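Local coordinates for Serine/threonine-protein kinase Tel1 (Chaetomium thermophilum, PDB 6SKY) that probably phosphorylates serine or threonine followed by glutamine in checkpoint signalling in response to DNA damage, including histone H2A, using ATP, at residues M2431-S2436 against D2619-Q2624; P2557-I2562 against L2660-S2665; R2647-L2652 against V2776-G2781. All blocks are in the same frame, centred on the assembly; numbering follows the deposited sequence.

Overall arrangement
From the N terminus, residues 2431-2436 of the FAT region come first, and contact 1 closes when the chain returns to them at helix 2616-2632, 183 residues on. Inside that loop the chain lays down 2557-2562, which waits for strand 2658-2662 to complete contact 2, so contacts 1 and 2 cross. Contact 3 starts from 2647-2652, within the loop of contact 2, and ends beyond it at 2776-2781; these two also cross, whereas contacts 1 and 3 follow in series. They join the FAT region to an N-lobe helix, a linking loop to the nucleotide hinge, and the loop entering the N-lobe sheet's edge strand to the magnesium site. Contacts 2 and 3 both reach the bound nucleotide analogue.

Contact 1 of 3, residues M2431-S2436 against D2619-Q2624; sequences MNQLSS and DAIMEQ
Met2431, first residue of the short helix 2431-2434, leads its thioether away from 2619-2624 and onto Val2453 and Ile2456 of helix 2444-2459. Its carbonyl stays within its own turn and accepts twice, from Ser2435 N and from Ser2435 OG, the hydroxyl lying nearly along the C=O axis. Asn2432 makes the closest backbone approach to the second helix, with its CA 7.7 Å from the CA of Ile2621. Its CG stands beside the backbone N, anti to the carbonyl carbon, and the side chain slides past Ile2621 in the opposite direction. As a result the Ile2621 methyl CD1 sits 3.8 Å from Asn2432 CB and 3.9 Å from Asn2432 CG, an aliphatic tip against the root of an amide. The amide of Asn2432 also meets that of Gln2624, their planes 60° apart, while its OD1 takes a weak hydrogen bond from His2467. Gln2433 follows. Its chain starts off to the flank but bends at chi2 (83°), which brings the amide round so that NE2 comes 4.1 Å from Ile2621 CD1. Gln2624 reaches out extended from the other helix and meets Gln2433 tip to tip, the two amide planes only 19° apart. Ile2621 CD1 is thus bordered by the side chains of Asn2432 and Gln2433, and Gln2624 reaches these same two residues. Leu2434 faces helix 2444-2459, and Ser2436 OG is hydrogen-bonded to Asp2845 OD1 and Thr2846 N, so the rest of the turn is held by other parts of the chain. The contact is a small helix-to-helix seam of a PI3K-related kinase, where the helical FAT region leans on helix 2616-2632, the N-lobe counterpart of the protein-kinase helix C.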
loop_
_atom_site.group_PDB
_atom_site.type_symbol
_atom_site.label_atom_id
_atom_site.label_comp_id
_atom_site.label_asym_id
_atom_site.label_seq_id
_atom_site.Cartn_x
_atom_site.Cartn_y
_atom_site.Cartn_z
ATOM N N MET A 2431 -6.334 -30.465 -27.230
ATOM C CA MET A 2431 -6.042 -31.601 -28.090
ATOM C C MET A 2431 -4.658 -31.532 -28.711
ATOM O O MET A 2431 -4.187 -32.541 -29.237
ATOM C CB MET A 2431 -7.093 -31.713 -29.187
ATOM C CG MET A 2431 -8.371 -32.379 -28.757
ATOM S SD MET A 2431 -8.189 -34.144 -28.521
ATOM C CE MET A 2431 -7.559 -34.623 -30.115
ATOM N N ASN A 2432 -3.998 -30.380 -28.672
ATOM C CA ASN A 2432 -2.617 -30.323 -29.125
ATOM C C ASN A 2432 -1.689 -31.047 -28.166
ATOM O O ASN A 2432 -0.703 -31.646 -28.598
ATOM C CB ASN A 2432 -2.174 -28.876 -29.283
ATOM C CG ASN A 2432 -2.541 -28.300 -30.619
ATOM O OD1 ASN A 2432 -2.396 -28.954 -31.645
ATOM N ND2 ASN A 2432 -3.020 -27.065 -30.620
ATOM N N GLN A 2433 -1.981 -30.993 -26.871
ATOM C CA GLN A 2433 -1.170 -31.655 -25.864
ATOM C C GLN A 2433 -1.571 -33.100 -25.651
ATOM O O GLN A 2433 -0.735 -33.915 -25.260
ATOM C CB GLN A 2433 -1.269 -30.914 -24.531
ATOM C CG GLN A 2433 -0.509 -29.606 -24.475
ATOM C CD GLN A 2433 -1.268 -28.448 -25.075
ATOM O OE1 GLN A 2433 -2.386 -28.153 -24.673
ATOM N NE2 GLN A 2433 -0.655 -27.776 -26.037
ATOM N N LEU A 2434 -2.834 -33.435 -25.881
ATOM C CA LEU A 2434 -3.281 -34.801 -25.669
ATOM C C LEU A 2434 -2.874 -35.706 -26.815
ATOM O O LEU A 2434 -2.399 -36.818 -26.588
ATOM C CB LEU A 2434 -4.793 -34.832 -25.486
ATOM C CG LEU A 2434 -5.312 -34.258 -24.177
ATOM C CD1 LEU A 2434 -6.809 -34.207 -24.197
ATOM C CD2 LEU A 2434 -4.830 -35.094 -23.031
ATOM N N SER A 2435 -3.057 -35.255 -28.047
ATOM C CA SER A 2435 -2.708 -36.048 -29.212
ATOM C C SER A 2435 -1.212 -36.094 -29.465
ATOM O O SER A 2435 -0.777 -36.793 -30.381
ATOM C CB SER A 2435 -3.425 -35.505 -30.447
ATOM O OG SER A 2435 -3.025 -34.179 -30.726
ATOM N N SER A 2436 -0.422 -35.366 -28.697
ATOM C CA SER A 2436 1.025 -35.431 -28.813
ATOM C C SER A 2436 1.636 -36.498 -27.926
ATOM O O SER A 2436 2.798 -36.855 -28.126
ATOM C CB SER A 2436 1.633 -34.072 -28.471
ATOM O OG SER A 2436 2.963 -34.204 -28.027
ATOM N N ASP A 2619 3.175 -21.799 -35.036
ATOM C CA ASP A 2619 2.246 -20.681 -35.079
ATOM C C ASP A 2619 0.931 -21.021 -34.400
ATOM O O ASP A 2619 0.354 -20.178 -33.710
ATOM C CB ASP A 2619 2.000 -20.260 -36.521
ATOM C CG ASP A 2619 3.208 -19.604 -37.152
ATOM O OD1 ASP A 2619 4.302 -19.678 -36.566
ATOM O OD2 ASP A 2619 3.062 -19.008 -38.237
ATOM N N ALA A 2620 0.447 -22.251 -34.569
ATOM C CA ALA A 2620 -0.827 -22.635 -33.971
ATOM C C ALA A 2620 -0.719 -22.765 -32.459
ATOM O O ALA A 2620 -1.601 -22.304 -31.722
ATOM C CB ALA A 2620 -1.310 -23.941 -34.582
ATOM N N ILE A 2621 0.357 -23.385 -31.977
ATOM C CA ILE A 2621 0.589 -23.479 -30.542
ATOM C C ILE A 2621 0.686 -22.096 -29.921
ATOM O O ILE A 2621 0.096 -21.827 -28.868
ATOM C CB ILE A 2621 1.857 -24.305 -30.271
ATOM C CG1 ILE A 2621 1.635 -25.767 -30.615
ATOM C CG2 ILE A 2621 2.246 -24.195 -28.844
ATOM C CD1 ILE A 2621 0.724 -26.449 -29.677
ATOM N N MET A 2622 1.424 -21.190 -30.553
ATOM C CA MET A 2622 1.580 -19.877 -29.951
ATOM C C MET A 2622 0.308 -19.051 -30.043
ATOM O O MET A 2622 0.025 -18.265 -29.138
ATOM C CB MET A 2622 2.749 -19.141 -30.581
ATOM C CG MET A 2622 4.085 -19.686 -30.148
ATOM S SD MET A 2622 4.095 -20.193 -28.418
ATOM C CE MET A 2622 4.010 -18.618 -27.587
ATOM N N GLU A 2623 -0.477 -19.212 -31.103
ATOM C CA GLU A 2623 -1.774 -18.553 -31.147
ATOM C C GLU A 2623 -2.662 -19.029 -30.008
ATOM O O GLU A 2623 -3.365 -18.228 -29.382
ATOM C CB GLU A 2623 -2.430 -18.801 -32.502
ATOM C CG GLU A 2623 -3.808 -18.202 -32.655
ATOM C CD GLU A 2623 -3.805 -16.700 -32.557
ATOM O OE1 GLU A 2623 -2.871 -16.074 -33.084
ATOM O OE2 GLU A 2623 -4.729 -16.137 -31.947
ATOM N N GLN A 2624 -2.609 -20.323 -29.692
ATOM C CA GLN A 2624 -3.396 -20.843 -28.577
ATOM C C GLN A 2624 -2.920 -20.289 -27.239
ATOM O O GLN A 2624 -3.736 -19.943 -26.376
ATOM C CB GLN A 2624 -3.330 -22.361 -28.579
ATOM C CG GLN A 2624 -4.071 -23.010 -27.458
ATOM C CD GLN A 2624 -3.577 -24.403 -27.197
ATOM O OE1 GLN A 2624 -4.207 -25.177 -26.484
ATOM N NE2 GLN A 2624 -2.433 -24.733 -27.771
#

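Contact 2 of 3, residues P2557-I2562 against L2660-S2665; sequences PPTLQI and LIEFVS. With AGS (phosphothiophosphoric acid-adenylate ester), chain C.
Two acceptors face each other across this contact: Glu2662 OE2 lies 2.9 Å from Thr2559 O, and the two are not hydrogen-bonded. Segment 2660-2665 serves two partners on opposing flanks, a proline-bearing turn and the adenine of the nucleotide analogue. The turn, type I from Pro2557 to Leu2560, is closed by Leu2560 N donating to Pro2557 O. Its second residue, Pro2558, crosses Leu2660 obliquely, ring atom CB lying 3.5 Å from Leu2660 CD1. Thr2559 buries the largest share: with CG2 anti to its carbonyl carbon, the methyl comes 3.8 Å from Leu2660 CB. Glu2662 extends from the strand (chi1 -179°), and the Gln2561 side chain crosses that of Glu2662 at about a right angle, its CG 3.7 Å from Glu2662 OE2. On the nucleotide flank the backbone does the work. Glu2662 O accepts from AGS N6 at 2.8 Å, and Val2664 N donates to AGS N1 at 3.1 Å, with an N-H...N angle of 160°. Phe2663 places its ring so that AGS C2 lies 3.6 Å above the centre of one face. This pair of main-chain bonds to the adenine edge is the signature of the kinase hinge between the N- and C-lobes.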
loop_
_atom_site.group_PDB
_atom_site.type_symbol
_atom_site.label_atom_id
_atom_site.label_comp_id
_atom_site.label_asym_id
_atom_site.label_seq_id
_atom_site.Cartn_x
_atom_site.Cartn_y
_atom_site.Cartn_z
ATOM N N PRO A 2557 -16.300 -24.389 -42.934
ATOM C CA PRO A 2557 -15.013 -23.904 -43.408
ATOM C C PRO A 2557 -13.927 -24.238 -42.405
ATOM O O PRO A 2557 -14.083 -23.984 -41.203
ATOM C CB PRO A 2557 -15.227 -22.392 -43.520
ATOM C CG PRO A 2557 -16.687 -22.242 -43.622
ATOM C CD PRO A 2557 -17.272 -23.302 -42.786
ATOM N N PRO A 2558 -12.826 -24.835 -42.848
ATOM C CA PRO A 2558 -11.839 -25.335 -41.887
ATOM C C PRO A 2558 -11.187 -24.245 -41.072
ATOM O O PRO A 2558 -10.630 -24.540 -40.011
ATOM C CB PRO A 2558 -10.821 -26.053 -42.775
ATOM C CG PRO A 2558 -11.495 -26.233 -44.070
ATOM C CD PRO A 2558 -12.409 -25.084 -44.229
ATOM N N THR A 2559 -11.251 -22.995 -41.519
ATOM C CA THR A 2559 -10.643 -21.871 -40.829
ATOM C C THR A 2559 -11.649 -21.062 -40.032
ATOM O O THR A 2559 -11.326 -19.965 -39.581
ATOM C CB THR A 2559 -9.941 -20.969 -41.829
ATOM O OG1 THR A 2559 -10.904 -20.453 -42.751
ATOM C CG2 THR A 2559 -8.908 -21.745 -42.586
ATOM N N LEU A 2560 -12.858 -21.571 -39.857
ATOM C CA LEU A 2560 -13.861 -20.914 -39.038
ATOM C C LEU A 2560 -13.690 -21.339 -37.590
ATOM O O LEU A 2560 -13.548 -22.530 -37.302
ATOM C CB LEU A 2560 -15.263 -21.267 -39.527
ATOM C CG LEU A 2560 -16.418 -20.883 -38.614
ATOM C CD1 LEU A 2560 -16.637 -19.397 -38.661
ATOM C CD2 LEU A 2560 -17.664 -21.622 -39.011
ATOM N N GLN A 2561 -13.709 -20.371 -36.682
ATOM C CA GLN A 2561 -13.572 -20.647 -35.259
ATOM C C GLN A 2561 -14.926 -21.054 -34.700
ATOM O O GLN A 2561 -15.855 -20.245 -34.649
ATOM C CB GLN A 2561 -13.026 -19.425 -34.533
ATOM C CG GLN A 2561 -11.889 -18.748 -35.265
ATOM C CD GLN A 2561 -11.148 -17.756 -34.403
ATOM O OE1 GLN A 2561 -10.968 -16.604 -34.780
ATOM N NE2 GLN A 2561 -10.705 -18.203 -33.240
ATOM N N ILE A 2562 -15.040 -22.306 -34.280
ATOM C CA ILE A 2562 -16.276 -22.858 -33.749
ATOM C C ILE A 2562 -16.176 -22.882 -32.233
ATOM O O ILE A 2562 -15.218 -23.429 -31.678
ATOM C CB ILE A 2562 -16.532 -24.270 -34.300
ATOM C CG1 ILE A 2562 -16.522 -24.261 -35.821
ATOM C CG2 ILE A 2562 -17.843 -24.811 -33.799
ATOM C CD1 ILE A 2562 -16.714 -25.618 -36.420
ATOM N N LEU A 2660 -3.890 -24.483 -43.541
ATOM C CA LEU A 2660 -4.894 -23.490 -43.875
ATOM C C LEU A 2660 -4.838 -22.390 -42.831
ATOM O O LEU A 2660 -4.967 -22.661 -41.636
ATOM C CB LEU A 2660 -6.288 -24.100 -43.907
ATOM C CG LEU A 2660 -6.482 -25.299 -44.813
ATOM C CD1 LEU A 2660 -7.892 -25.771 -44.681
ATOM C CD2 LEU A 2660 -6.187 -24.897 -46.224
ATOM N N ILE A 2661 -4.664 -21.159 -43.277
ATOM C CA ILE A 2661 -4.647 -20.010 -42.389
ATOM C C ILE A 2661 -5.865 -19.157 -42.683
ATOM O O ILE A 2661 -6.222 -18.945 -43.842
ATOM C CB ILE A 2661 -3.351 -19.204 -42.543
ATOM C CG1 ILE A 2661 -2.162 -20.125 -42.367
ATOM C CG2 ILE A 2661 -3.281 -18.151 -41.509
ATOM C CD1 ILE A 2661 -0.867 -19.413 -42.391
ATOM N N GLU A 2662 -6.513 -18.687 -41.631
ATOM C CA GLU A 2662 -7.676 -17.833 -41.788
ATOM C C GLU A 2662 -7.236 -16.469 -42.273
ATOM O O GLU A 2662 -6.405 -15.818 -41.638
ATOM C CB GLU A 2662 -8.410 -17.710 -40.465
ATOM C CG GLU A 2662 -9.637 -16.868 -40.527
ATOM C CD GLU A 2662 -10.139 -16.496 -39.156
ATOM O OE1 GLU A 2662 -9.783 -15.406 -38.670
ATOM O OE2 GLU A 2662 -10.883 -17.292 -38.554
ATOM N N PHE A 2663 -7.777 -16.038 -43.402
ATOM C CA PHE A 2663 -7.483 -14.718 -43.938
ATOM C C PHE A 2663 -8.376 -13.719 -43.222
ATOM O O PHE A 2663 -9.595 -13.739 -43.399
ATOM C CB PHE A 2663 -7.714 -14.701 -45.443
ATOM C CG PHE A 2663 -6.972 -13.637 -46.158
ATOM C CD1 PHE A 2663 -5.685 -13.849 -46.581
ATOM C CD2 PHE A 2663 -7.565 -12.426 -46.428
ATOM C CE1 PHE A 2663 -4.997 -12.871 -47.243
ATOM C CE2 PHE A 2663 -6.882 -11.448 -47.088
ATOM C CZ PHE A 2663 -5.598 -11.671 -47.496
ATOM N N VAL A 2664 -7.778 -12.856 -42.399
ATOM C CA VAL A 2664 -8.554 -11.960 -41.552
ATOM C C VAL A 2664 -9.290 -10.953 -42.423
ATOM O O VAL A 2664 -8.723 -10.379 -43.360
ATOM C CB VAL A 2664 -7.646 -11.283 -40.514
ATOM C CG1 VAL A 2664 -8.455 -10.394 -39.620
ATOM C CG2 VAL A 2664 -6.961 -12.326 -39.685
ATOM N N SER A 2665 -10.563 -10.728 -42.103
ATOM C CA SER A 2665 -11.559 -10.303 -43.079
ATOM C C SER A 2665 -11.232 -9.015 -43.818
ATOM O O SER A 2665 -10.963 -9.052 -45.021
ATOM C CB SER A 2665 -12.916 -10.145 -42.395
ATOM O OG SER A 2665 -13.230 -11.286 -41.618
HETATM P PG AGS C . 7.839 -12.846 -46.034
HETATM S S1G AGS C . 8.365 -11.169 -45.192
HETATM O O2G AGS C . 7.533 -13.918 -44.955
HETATM O O3G AGS C . 8.986 -13.354 -46.948
HETATM P PB AGS C . 5.173 -12.493 -46.211
HETATM O O1B AGS C . 5.330 -11.949 -44.851
HETATM O O2B AGS C . 4.355 -11.631 -47.169
HETATM O O3B AGS C . 6.571 -12.656 -46.905
HETATM P PA AGS C . 3.110 -14.164 -46.884
HETATM O O1A AGS C . 3.363 -14.761 -48.200
HETATM O O2A AGS C . 2.250 -15.015 -45.952
HETATM O O3A AGS C . 4.457 -13.891 -46.115
HETATM O "O5'" AGS C . 2.450 -12.766 -47.135
HETATM C "C5'" AGS C . 1.160 -12.718 -47.760
HETATM C "C4'" AGS C . 0.572 -11.343 -47.603
HETATM O "O4'" AGS C . -0.715 -11.447 -46.967
HETATM C "C3'" AGS C . 1.376 -10.377 -46.744
HETATM O "O3'" AGS C . 1.199 -9.036 -47.181
HETATM C "C2'" AGS C . 0.800 -10.603 -45.349
HETATM O "O2'" AGS C . 0.866 -9.418 -44.571
HETATM C "C1'" AGS C . -0.658 -10.953 -45.644
HETATM N N9 AGS C . -1.198 -11.970 -44.756
HETATM C C8 AGS C . -0.545 -13.066 -44.266
HETATM N N7 AGS C . -1.278 -13.821 -43.488
HETATM C C5 AGS C . -2.503 -13.177 -43.470
HETATM C C6 AGS C . -3.715 -13.469 -42.821
HETATM N N6 AGS C . -3.900 -14.533 -42.038
HETATM N N1 AGS C . -4.745 -12.621 -43.009
HETATM C C2 AGS C . -4.566 -11.556 -43.792
HETATM N N3 AGS C . -3.472 -11.178 -44.453
HETATM C C4 AGS C . -2.469 -12.035 -44.246
#

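Contact 3 of 3, residues R2647-L2652 against V2776-G2781; sequences RTYKVL and VHIDLG. With AGS (phosphothiophosphoric acid-adenylate ester), chain C.
The Asp-Leu-Gly sequence opening the activation segment, the PI3K-related counterpart of the protein-kinase DFG motif, is joined here to the loop that leads into edge strand 2651-2655 of the N-lobe sheet. Tyr2649 makes the join. Its CG occupies the crowded position between backbone N and carbonyl carbon (chi1 70°), and its OH accepts from Asp2779 N at 2.9 Å in a nearly straight bond (170°). Ile2778 lies across the ring at about a right angle, its methyl CG2 4.0 Å from the centroid of the Tyr2649 ring, a CH-pi contact over the face. The other branch of this isoleucine serves the nucleotide, with Ile2778 CD1 3.4 Å from AGS N7. At the start of the segments Arg2647 folds back at chi2 and chi3, so that Val2776 CG2 sits 4.2 Å above the plane of the Arg2647 guanidinium, whose NH2 forms a salt bridge with Asp2769. A phenylalanine in place of Tyr2649 would remove the acceptor of the Asp2779 N-H and would probably loosen the backbone there. Because the hydroxyl takes up the amide of Asp2779, the tyrosine is placed to act as a second-shell support to the magnesium site. The carboxylate of Asp2779 lies by the metal and forms a salt bridge with Arg2856, two positive neighbours that would probably keep it ionised.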
loop_
_atom_site.group_PDB
_atom_site.type_symbol
_atom_site.label_atom_id
_atom_site.label_comp_id
_atom_site.label_asym_id
_atom_site.label_seq_id
_atom_site.Cartn_x
_atom_site.Cartn_y
_atom_site.Cartn_z
ATOM N N ARG A 2647 -6.702 -9.806 -30.738
ATOM C CA ARG A 2647 -7.516 -10.377 -31.795
ATOM C C ARG A 2647 -6.882 -11.679 -32.251
ATOM O O ARG A 2647 -5.674 -11.740 -32.479
ATOM C CB ARG A 2647 -7.630 -9.402 -32.964
ATOM C CG ARG A 2647 -8.502 -8.203 -32.699
ATOM C CD ARG A 2647 -9.946 -8.521 -32.994
ATOM N NE ARG A 2647 -10.090 -9.088 -34.327
ATOM C CZ ARG A 2647 -10.270 -8.371 -35.428
ATOM N NH1 ARG A 2647 -10.379 -8.977 -36.597
ATOM N NH2 ARG A 2647 -10.341 -7.056 -35.363
ATOM N N THR A 2648 -7.694 -12.711 -32.382
ATOM C CA THR A 2648 -7.211 -14.035 -32.730
ATOM C C THR A 2648 -7.527 -14.360 -34.183
ATOM O O THR A 2648 -8.378 -13.735 -34.815
ATOM C CB THR A 2648 -7.836 -15.088 -31.816
ATOM O OG1 THR A 2648 -9.256 -14.928 -31.808
ATOM C CG2 THR A 2648 -7.330 -14.932 -30.406
ATOM N N TYR A 2649 -6.806 -15.336 -34.716
ATOM C CA TYR A 2649 -7.150 -15.939 -35.990
ATOM C C TYR A 2649 -6.975 -17.439 -35.832
ATOM O O TYR A 2649 -6.728 -17.937 -34.734
ATOM C CB TYR A 2649 -6.339 -15.327 -37.142
ATOM C CG TYR A 2649 -4.869 -15.648 -37.204
ATOM C CD1 TYR A 2649 -4.307 -16.111 -38.371
ATOM C CD2 TYR A 2649 -4.040 -15.443 -36.127
ATOM C CE1 TYR A 2649 -2.980 -16.393 -38.454
ATOM C CE2 TYR A 2649 -2.707 -15.728 -36.203
ATOM C CZ TYR A 2649 -2.184 -16.200 -37.370
ATOM O OH TYR A 2649 -0.850 -16.487 -37.466
ATOM N N LYS A 2650 -7.133 -18.182 -36.916
ATOM C CA LYS A 2650 -7.148 -19.633 -36.845
ATOM C C LYS A 2650 -6.102 -20.204 -37.780
ATOM O O LYS A 2650 -6.148 -19.960 -38.984
ATOM C CB LYS A 2650 -8.525 -20.183 -37.193
ATOM C CG LYS A 2650 -8.560 -21.674 -37.261
ATOM C CD LYS A 2650 -9.639 -22.226 -36.394
ATOM C CE LYS A 2650 -9.798 -23.696 -36.634
ATOM N NZ LYS A 2650 -11.149 -24.150 -36.232
ATOM N N VAL A 2651 -5.171 -20.963 -37.225
ATOM C CA VAL A 2651 -4.190 -21.710 -37.995
ATOM C C VAL A 2651 -4.551 -23.179 -37.893
ATOM O O VAL A 2651 -4.850 -23.676 -36.804
ATOM C CB VAL A 2651 -2.757 -21.465 -37.494
ATOM C CG1 VAL A 2651 -1.766 -21.935 -38.510
ATOM C CG2 VAL A 2651 -2.546 -20.012 -37.198
ATOM N N LEU A 2652 -4.524 -23.878 -39.021
ATOM C CA LEU A 2652 -4.864 -25.295 -39.061
ATOM C C LEU A 2652 -3.777 -26.020 -39.830
ATOM O O LEU A 2652 -3.765 -25.983 -41.070
ATOM C CB LEU A 2652 -6.222 -25.503 -39.711
ATOM C CG LEU A 2652 -6.717 -26.930 -39.851
ATOM C CD1 LEU A 2652 -7.025 -27.473 -38.496
ATOM C CD2 LEU A 2652 -7.935 -26.932 -40.698
ATOM N N VAL A 2776 -4.024 -6.454 -35.649
ATOM C CA VAL A 2776 -3.998 -7.903 -35.527
ATOM C C VAL A 2776 -2.568 -8.350 -35.756
ATOM O O VAL A 2776 -1.939 -7.946 -36.733
ATOM C CB VAL A 2776 -4.952 -8.582 -36.525
ATOM C CG1 VAL A 2776 -5.187 -10.024 -36.149
ATOM C CG2 VAL A 2776 -6.259 -7.834 -36.606
ATOM N N HIS A 2777 -2.049 -9.163 -34.853
ATOM C CA HIS A 2777 -0.719 -9.724 -34.993
ATOM C C HIS A 2777 -0.838 -11.182 -35.398
ATOM O O HIS A 2777 -1.559 -11.952 -34.764
ATOM C CB HIS A 2777 0.071 -9.574 -33.699
ATOM C CG HIS A 2777 0.621 -8.200 -33.494
ATOM N ND1 HIS A 2777 1.969 -7.936 -33.464
ATOM C CD2 HIS A 2777 0.003 -7.012 -33.328
ATOM C CE1 HIS A 2777 2.159 -6.645 -33.282
ATOM N NE2 HIS A 2777 0.981 -6.062 -33.196
ATOM N N ILE A 2778 -0.156 -11.541 -36.476
ATOM C CA ILE A 2778 -0.172 -12.881 -37.023
ATOM C C ILE A 2778 1.256 -13.401 -36.994
ATOM O O ILE A 2778 2.184 -12.678 -36.656
ATOM C CB ILE A 2778 -0.751 -12.910 -38.446
ATOM C CG1 ILE A 2778 0.100 -12.070 -39.378
ATOM C CG2 ILE A 2778 -2.137 -12.352 -38.455
ATOM C CD1 ILE A 2778 -0.436 -11.971 -40.730
ATOM N N ASP A 2779 1.422 -14.679 -37.329
ATOM C CA ASP A 2779 2.745 -15.278 -37.494
ATOM C C ASP A 2779 3.529 -15.220 -36.180
ATOM O O ASP A 2779 4.615 -14.658 -36.089
ATOM C CB ASP A 2779 3.479 -14.572 -38.640
ATOM C CG ASP A 2779 4.708 -15.314 -39.134
ATOM O OD1 ASP A 2779 5.556 -15.729 -38.318
ATOM O OD2 ASP A 2779 4.843 -15.446 -40.369
ATOM N N LEU A 2780 2.950 -15.832 -35.150
ATOM C CA LEU A 2780 3.412 -15.677 -33.777
ATOM C C LEU A 2780 4.366 -16.781 -33.345
ATOM O O LEU A 2780 4.405 -17.134 -32.168
ATOM C CB LEU A 2780 2.218 -15.622 -32.826
ATOM C CG LEU A 2780 1.207 -14.493 -32.979
ATOM C CD1 LEU A 2780 0.084 -14.701 -32.020
ATOM C CD2 LEU A 2780 1.849 -13.168 -32.724
ATOM N N GLY A 2781 5.153 -17.323 -34.262
ATOM C CA GLY A 2781 5.933 -18.503 -33.957
ATOM C C GLY A 2781 7.293 -18.272 -33.338
ATOM O O GLY A 2781 7.835 -19.170 -32.693
HETATM P PG AGS C . 7.839 -12.846 -46.034
HETATM S S1G AGS C . 8.365 -11.169 -45.192
HETATM O O2G AGS C . 7.533 -13.918 -44.955
HETATM O O3G AGS C . 8.986 -13.354 -46.948
HETATM P PB AGS C . 5.173 -12.493 -46.211
HETATM O O1B AGS C . 5.330 -11.949 -44.851
HETATM O O2B AGS C . 4.355 -11.631 -47.169
HETATM O O3B AGS C . 6.571 -12.656 -46.905
HETATM P PA AGS C . 3.110 -14.164 -46.884
HETATM O O1A AGS C . 3.363 -14.761 -48.200
HETATM O O2A AGS C . 2.250 -15.015 -45.952
HETATM O O3A AGS C . 4.457 -13.891 -46.115
HETATM O "O5'" AGS C . 2.450 -12.766 -47.135
HETATM C "C5'" AGS C . 1.160 -12.718 -47.760
HETATM C "C4'" AGS C . 0.572 -11.343 -47.603
HETATM O "O4'" AGS C . -0.715 -11.447 -46.967
HETATM C "C3'" AGS C . 1.376 -10.377 -46.744
HETATM O "O3'" AGS C . 1.199 -9.036 -47.181
HETATM C "C2'" AGS C . 0.800 -10.603 -45.349
HETATM O "O2'" AGS C . 0.866 -9.418 -44.571
HETATM C "C1'" AGS C . -0.658 -10.953 -45.644
HETATM N N9 AGS C . -1.198 -11.970 -44.756
HETATM C C8 AGS C . -0.545 -13.066 -44.266
HETATM N N7 AGS C . -1.278 -13.821 -43.488
HETATM C C5 AGS C . -2.503 -13.177 -43.470
HETATM C C6 AGS C . -3.715 -13.469 -42.821
HETATM N N6 AGS C . -3.900 -14.533 -42.038
HETATM N N1 AGS C . -4.745 -12.621 -43.009
HETATM C C2 AGS C . -4.566 -11.556 -43.792
HETATM N N3 AGS C . -3.472 -11.178 -44.453
HETATM C C4 AGS C . -2.469 -12.035 -44.246
#